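Glutathione S-transferase (Rhodospirillum rubrum F11, PDB 4O7H) probably catalyses the conjugation of glutathione to electrophilic substrates. Local coordinates at residues M1-A13 with R24-I36. Sequence-based numbering, arbitrary orientation.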
loop_
_atom_site.group_PDB
_atom_site.type_symbol
_atom_site.label_atom_id
_atom_site.label_comp_id
_atom_site.label_asym_id
_atom_site.label_seq_id
_atom_site.Cartn_x
_atom_site.Cartn_y
_atom_site.Cartn_z
ATOM N N MET A 1 26.055 6.798 11.086
ATOM C CA MET A 1 26.005 5.854 9.927
ATOM C C MET A 1 24.538 5.600 9.564
ATOM O O MET A 1 23.626 5.931 10.324
ATOM C CB MET A 1 26.647 4.520 10.248
ATOM C CG MET A 1 25.895 3.650 11.238
ATOM S SD MET A 1 26.639 1.991 11.476
ATOM C CE MET A 1 26.291 1.223 9.894
ATOM N N ARG A 2 24.330 4.990 8.420
ATOM C CA ARG A 2 22.959 4.680 7.937
ATOM C C ARG A 2 22.211 3.881 8.966
ATOM O O ARG A 2 22.748 2.942 9.528
ATOM C CB ARG A 2 23.098 3.880 6.645
ATOM C CG ARG A 2 21.825 3.418 6.006
ATOM C CD ARG A 2 22.026 2.588 4.762
ATOM N NE ARG A 2 22.734 3.238 3.684
ATOM C CZ ARG A 2 23.945 2.905 3.221
ATOM N NH1 ARG A 2 24.603 1.897 3.748
ATOM N NH2 ARG A 2 24.452 3.554 2.204
ATOM N N ARG A 3 20.934 4.202 9.203
ATOM C CA ARG A 3 20.168 3.584 10.292
ATOM C C ARG A 3 18.761 3.255 9.838
ATOM O O ARG A 3 18.171 3.984 9.002
ATOM C CB ARG A 3 20.097 4.543 11.456
ATOM C CG ARG A 3 19.121 4.283 12.541
ATOM C CD ARG A 3 19.148 5.619 13.330
ATOM N NE ARG A 3 20.428 5.656 14.045
ATOM C CZ ARG A 3 20.583 6.183 15.235
ATOM N NH1 ARG A 3 19.571 6.819 15.783
ATOM N NH2 ARG A 3 21.733 6.053 15.869
ATOM N N LEU A 4 18.255 2.158 10.363
ATOM C CA LEU A 4 16.866 1.764 10.121
ATOM C C LEU A 4 16.122 1.639 11.447
ATOM O O LEU A 4 16.475 0.825 12.336
ATOM C CB LEU A 4 16.821 0.419 9.360
ATOM C CG LEU A 4 15.403 0.016 9.004
ATOM C CD1 LEU A 4 14.910 0.888 7.870
ATOM C CD2 LEU A 4 15.294 -1.463 8.710
ATOM N N TYR A 5 15.096 2.450 11.608
ATOM C CA TYR A 5 14.153 2.294 12.686
ATOM C C TYR A 5 13.196 1.177 12.342
ATOM O O TYR A 5 12.520 1.199 11.267
ATOM C CB TYR A 5 13.401 3.608 12.983
ATOM C CG TYR A 5 14.269 4.699 13.573
ATOM C CD1 TYR A 5 14.994 5.558 12.755
ATOM C CD2 TYR A 5 14.408 4.821 14.941
ATOM C CE1 TYR A 5 15.813 6.533 13.275
ATOM C CE2 TYR A 5 15.230 5.779 15.477
ATOM C CZ TYR A 5 15.936 6.615 14.653
ATOM O OH TYR A 5 16.767 7.619 15.188
ATOM N N HIS A 6 13.089 0.200 13.234
ATOM C CA HIS A 6 12.313 -0.992 12.925
ATOM C C HIS A 6 11.694 -1.587 14.201
ATOM O O HIS A 6 12.017 -1.174 15.331
ATOM C CB HIS A 6 13.201 -2.048 12.243
ATOM C CG HIS A 6 14.004 -2.874 13.198
ATOM N ND1 HIS A 6 13.666 -4.171 13.507
ATOM C CD2 HIS A 6 15.127 -2.593 13.895
ATOM C CE1 HIS A 6 14.520 -4.643 14.396
ATOM N NE2 HIS A 6 15.428 -3.711 14.641
ATOM N N HIS A 7 10.872 -2.589 14.024
ATOM C CA HIS A 7 10.568 -3.516 15.090
ATOM C C HIS A 7 10.251 -4.850 14.499
ATOM O O HIS A 7 9.853 -4.954 13.334
ATOM C CB HIS A 7 9.528 -3.018 16.083
ATOM C CG HIS A 7 8.171 -2.803 15.553
ATOM N ND1 HIS A 7 7.323 -3.835 15.215
ATOM C CD2 HIS A 7 7.444 -1.666 15.408
ATOM C CE1 HIS A 7 6.150 -3.349 14.838
ATOM N NE2 HIS A 7 6.194 -2.032 14.956
ATOM N N GLY A 8 10.451 -5.888 15.288
ATOM C CA GLY A 8 10.318 -7.247 14.788
ATOM C C GLY A 8 8.930 -7.637 14.358
ATOM O O GLY A 8 8.786 -8.605 13.599
ATOM N N LEU A 9 7.886 -6.942 14.807
ATOM C CA LEU A 9 6.553 -7.326 14.429
ATOM C C LEU A 9 6.064 -6.682 13.135
ATOM O O LEU A 9 4.954 -6.881 12.737
ATOM C CB LEU A 9 5.591 -6.921 15.559
ATOM C CG LEU A 9 5.854 -7.694 16.853
ATOM C CD1 LEU A 9 4.750 -7.324 17.825
ATOM C CD2 LEU A 9 5.819 -9.186 16.592
ATOM N N SER A 10 6.904 -5.883 12.499
ATOM C CA SER A 10 6.480 -5.132 11.321
ATOM C C SER A 10 6.912 -5.867 10.053
ATOM O O SER A 10 8.113 -5.991 9.830
ATOM C CB SER A 10 7.174 -3.765 11.312
ATOM O OG SER A 10 7.015 -3.079 10.031
ATOM N N PRO A 11 5.959 -6.318 9.223
ATOM C CA PRO A 11 6.387 -6.938 7.972
ATOM C C PRO A 11 7.129 -5.999 7.062
ATOM O O PRO A 11 8.062 -6.433 6.375
ATOM C CB PRO A 11 5.097 -7.413 7.335
ATOM C CG PRO A 11 4.007 -6.680 8.041
ATOM C CD PRO A 11 4.495 -6.363 9.394
ATOM N N ALA A 12 6.720 -4.748 7.002
ATOM C CA ALA A 12 7.402 -3.808 6.156
ATOM C C ALA A 12 8.838 -3.564 6.585
ATOM O O ALA A 12 9.746 -3.428 5.780
ATOM C CB ALA A 12 6.650 -2.491 6.128
ATOM N N ALA A 13 9.038 -3.471 7.888
ATOM C CA ALA A 13 10.378 -3.274 8.407
ATOM C C ALA A 13 11.242 -4.490 8.178
ATOM O O ALA A 13 12.421 -4.344 7.790
ATOM C CB ALA A 13 10.341 -2.875 9.882
ATOM N N ARG A 24 23.660 -5.345 -0.024
ATOM C CA ARG A 24 24.972 -5.238 0.635
ATOM C C ARG A 24 25.202 -3.845 1.253
ATOM O O ARG A 24 26.304 -3.258 1.194
ATOM C CB ARG A 24 26.071 -5.578 -0.340
ATOM C CG ARG A 24 26.311 -7.067 -0.425
ATOM C CD ARG A 24 25.198 -7.872 -1.041
ATOM N NE ARG A 24 25.570 -9.300 -1.251
ATOM C CZ ARG A 24 24.822 -10.164 -1.931
ATOM N NH1 ARG A 24 25.225 -11.431 -2.137
ATOM N NH2 ARG A 24 23.645 -9.783 -2.393
ATOM N N LEU A 25 24.142 -3.295 1.836
ATOM C CA LEU A 25 24.187 -1.995 2.461
ATOM C C LEU A 25 24.261 -2.141 3.940
ATOM O O LEU A 25 23.352 -2.699 4.574
ATOM C CB LEU A 25 22.955 -1.161 2.057
ATOM C CG LEU A 25 22.769 -0.975 0.572
ATOM C CD1 LEU A 25 21.441 -0.302 0.304
ATOM C CD2 LEU A 25 23.911 -0.082 0.059
ATOM N N ASP A 26 25.310 -1.607 4.539
ATOM C CA ASP A 26 25.441 -1.678 5.967
ATOM C C ASP A 26 24.444 -0.694 6.634
ATOM O O ASP A 26 24.160 0.349 6.094
ATOM C CB ASP A 26 26.861 -1.294 6.365
ATOM C CG ASP A 26 27.906 -2.266 5.815
ATOM O OD1 ASP A 26 27.622 -3.479 5.726
ATOM O OD2 ASP A 26 29.010 -1.796 5.474
ATOM N N TYR A 27 23.960 -1.054 7.795
ATOM C CA TYR A 27 23.090 -0.194 8.558
ATOM C C TYR A 27 23.059 -0.574 10.021
ATOM O O TYR A 27 23.289 -1.730 10.401
ATOM C CB TYR A 27 21.644 -0.183 7.989
ATOM C CG TYR A 27 20.934 -1.464 8.251
ATOM C CD1 TYR A 27 21.193 -2.606 7.474
ATOM C CD2 TYR A 27 20.024 -1.600 9.319
ATOM C CE1 TYR A 27 20.532 -3.793 7.729
ATOM C CE2 TYR A 27 19.378 -2.784 9.581
ATOM C CZ TYR A 27 19.628 -3.889 8.801
ATOM O OH TYR A 27 18.986 -5.043 9.092
ATOM N N GLU A 28 22.711 0.407 10.851
ATOM C CA GLU A 28 22.451 0.190 12.254
ATOM C C GLU A 28 20.961 -0.007 12.504
ATOM O O GLU A 28 20.139 0.865 12.136
ATOM C CB GLU A 28 22.922 1.391 13.082
ATOM C CG GLU A 28 22.636 1.255 14.567
ATOM C CD GLU A 28 23.088 2.488 15.371
ATOM O OE1 GLU A 28 23.514 3.521 14.777
ATOM O OE2 GLU A 28 22.974 2.413 16.613
ATOM N N ALA A 29 20.597 -1.133 13.068
ATOM C CA ALA A 29 19.195 -1.421 13.371
ATOM C C ALA A 29 18.821 -0.810 14.682
ATOM O O ALA A 29 19.473 -1.103 15.717
ATOM C CB ALA A 29 18.906 -2.910 13.426
ATOM N N VAL A 30 17.777 0.027 14.670
ATOM C CA VAL A 30 17.316 0.701 15.879
ATOM C C VAL A 30 15.851 0.390 16.146
ATOM O O VAL A 30 14.985 0.666 15.317
ATOM C CB VAL A 30 17.496 2.213 15.750
ATOM C CG1 VAL A 30 17.040 2.930 17.028
ATOM C CG2 VAL A 30 18.944 2.537 15.424
ATOM N N ILE A 31 15.557 -0.229 17.272
ATOM C CA ILE A 31 14.207 -0.579 17.621
ATOM C C ILE A 31 13.411 0.647 18.041
ATOM O O ILE A 31 13.872 1.448 18.876
ATOM C CB ILE A 31 14.148 -1.619 18.757
ATOM C CG1 ILE A 31 14.895 -2.880 18.300
ATOM C CG2 ILE A 31 12.706 -1.891 19.150
ATOM C CD1 ILE A 31 15.271 -3.905 19.379
ATOM N N GLU A 32 12.239 0.790 17.448
ATOM C CA GLU A 32 11.223 1.694 17.947
ATOM C C GLU A 32 9.937 0.928 18.185
ATOM O O GLU A 32 9.360 0.334 17.253
ATOM C CB GLU A 32 10.937 2.838 16.983
ATOM C CG GLU A 32 9.865 3.822 17.483
ATOM C CD GLU A 32 10.313 4.716 18.651
ATOM O OE1 GLU A 32 11.524 4.822 18.894
ATOM O OE2 GLU A 32 9.423 5.264 19.384
ATOM N N GLU A 33 9.474 0.924 19.434
ATOM C CA GLU A 33 8.200 0.328 19.770
ATOM C C GLU A 33 7.089 1.341 19.555
ATOM O O GLU A 33 6.827 2.189 20.419
ATOM C CB GLU A 33 8.254 -0.161 21.237
ATOM C CG GLU A 33 9.437 -1.106 21.472
ATOM C CD GLU A 33 9.479 -1.715 22.888
ATOM O OE1 GLU A 33 9.242 -0.993 23.873
ATOM O OE2 GLU A 33 9.780 -2.926 23.001
ATOM N N THR A 34 6.436 1.278 18.388
ATOM C CA THR A 34 5.562 2.358 17.957
ATOM C C THR A 34 4.230 2.389 18.719
ATOM O O THR A 34 3.451 3.342 18.590
ATOM C CB THR A 34 5.308 2.279 16.437
ATOM O OG1 THR A 34 4.953 0.926 16.064
ATOM C CG2 THR A 34 6.587 2.627 15.692
ATOM N N TRP A 35 4.011 1.345 19.512
ATOM C CA TRP A 35 2.861 1.239 20.396
ATOM C C TRP A 35 3.065 2.071 21.659
ATOM O O TRP A 35 2.148 2.204 22.456
ATOM C CB TRP A 35 2.572 -0.258 20.739
ATOM C CG TRP A 35 3.769 -1.124 21.231
ATOM C CD1 TRP A 35 4.131 -1.349 22.542
ATOM C CD2 TRP A 35 4.700 -1.892 20.435
ATOM N NE1 TRP A 35 5.236 -2.178 22.604
ATOM C CE2 TRP A 35 5.590 -2.547 21.337
ATOM C CE3 TRP A 35 4.851 -2.122 19.065
ATOM C CZ2 TRP A 35 6.633 -3.370 20.904
ATOM C CZ3 TRP A 35 5.897 -2.925 18.635
ATOM C CH2 TRP A 35 6.778 -3.543 19.552
ATOM N N ILE A 36 4.265 2.629 21.833
ATOM C CA ILE A 36 4.572 3.532 22.928
ATOM C C ILE A 36 4.859 4.916 22.346
ATOM O O ILE A 36 5.883 5.119 21.669
ATOM C CB ILE A 36 5.810 3.054 23.716
ATOM C CG1 ILE A 36 5.545 1.691 24.371
ATOM C CG2 ILE A 36 6.206 4.085 24.784
ATOM C CD1 ILE A 36 6.784 1.055 24.978
HETATM O O HOH W 1 26.989 0.283 3.091
#
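Strands 3-6 and 28-31 run parallel, their axes 27° apart, and five backbone hydrogen bonds stitch them from Glu-28 N on Arg-2 O to Glu-32 N on His-6 O. On the face bearing Arg-3, Tyr-5, Glu-28 and Val-30, the Arg-3 and Glu-28 side chains lie side by side, pointing the same way, with Arg-3 bent at chi3. NH2 of Arg-3 reaches OE1 of Glu-28 at 3.3 Å in a long salt bridge, coming from above the carboxylate plane, while its NH1 donates to OH of Tyr-5 (3.0 Å), which lies in the guanidinium plane. Val-30 packs against both Tyr-5 and Arg-3: with CG1 anti to the backbone N (chi1 -179°), it lays that methyl against CE2 of Tyr-5 and sets CG2 over a guanidinium face, 3.4 Å from CG of Arg-3. A leucine in place of Arg-3 would probably leave Glu-28 without its countercharge and Tyr-5 OH without this donor. Near the chain start, NH1 of Arg-2 meets a lone pair of Asp-26 O at 2.8 Å; NE of Arg-2 forms a salt bridge with OE1 of Glu-55. Past the strands, Trp-35 turns its edge onto the His-7 ring in a T-shaped stack, CZ3 over the ring centre and the planes at 73°. Together with helix 11-22, the strands form the opening beta-alpha-beta unit of the thioredoxin-like domain. Its ladder thus carries a charge pair at the first bridge, flanked by one guanidinium-to-carbonyl bond and an aromatic stack.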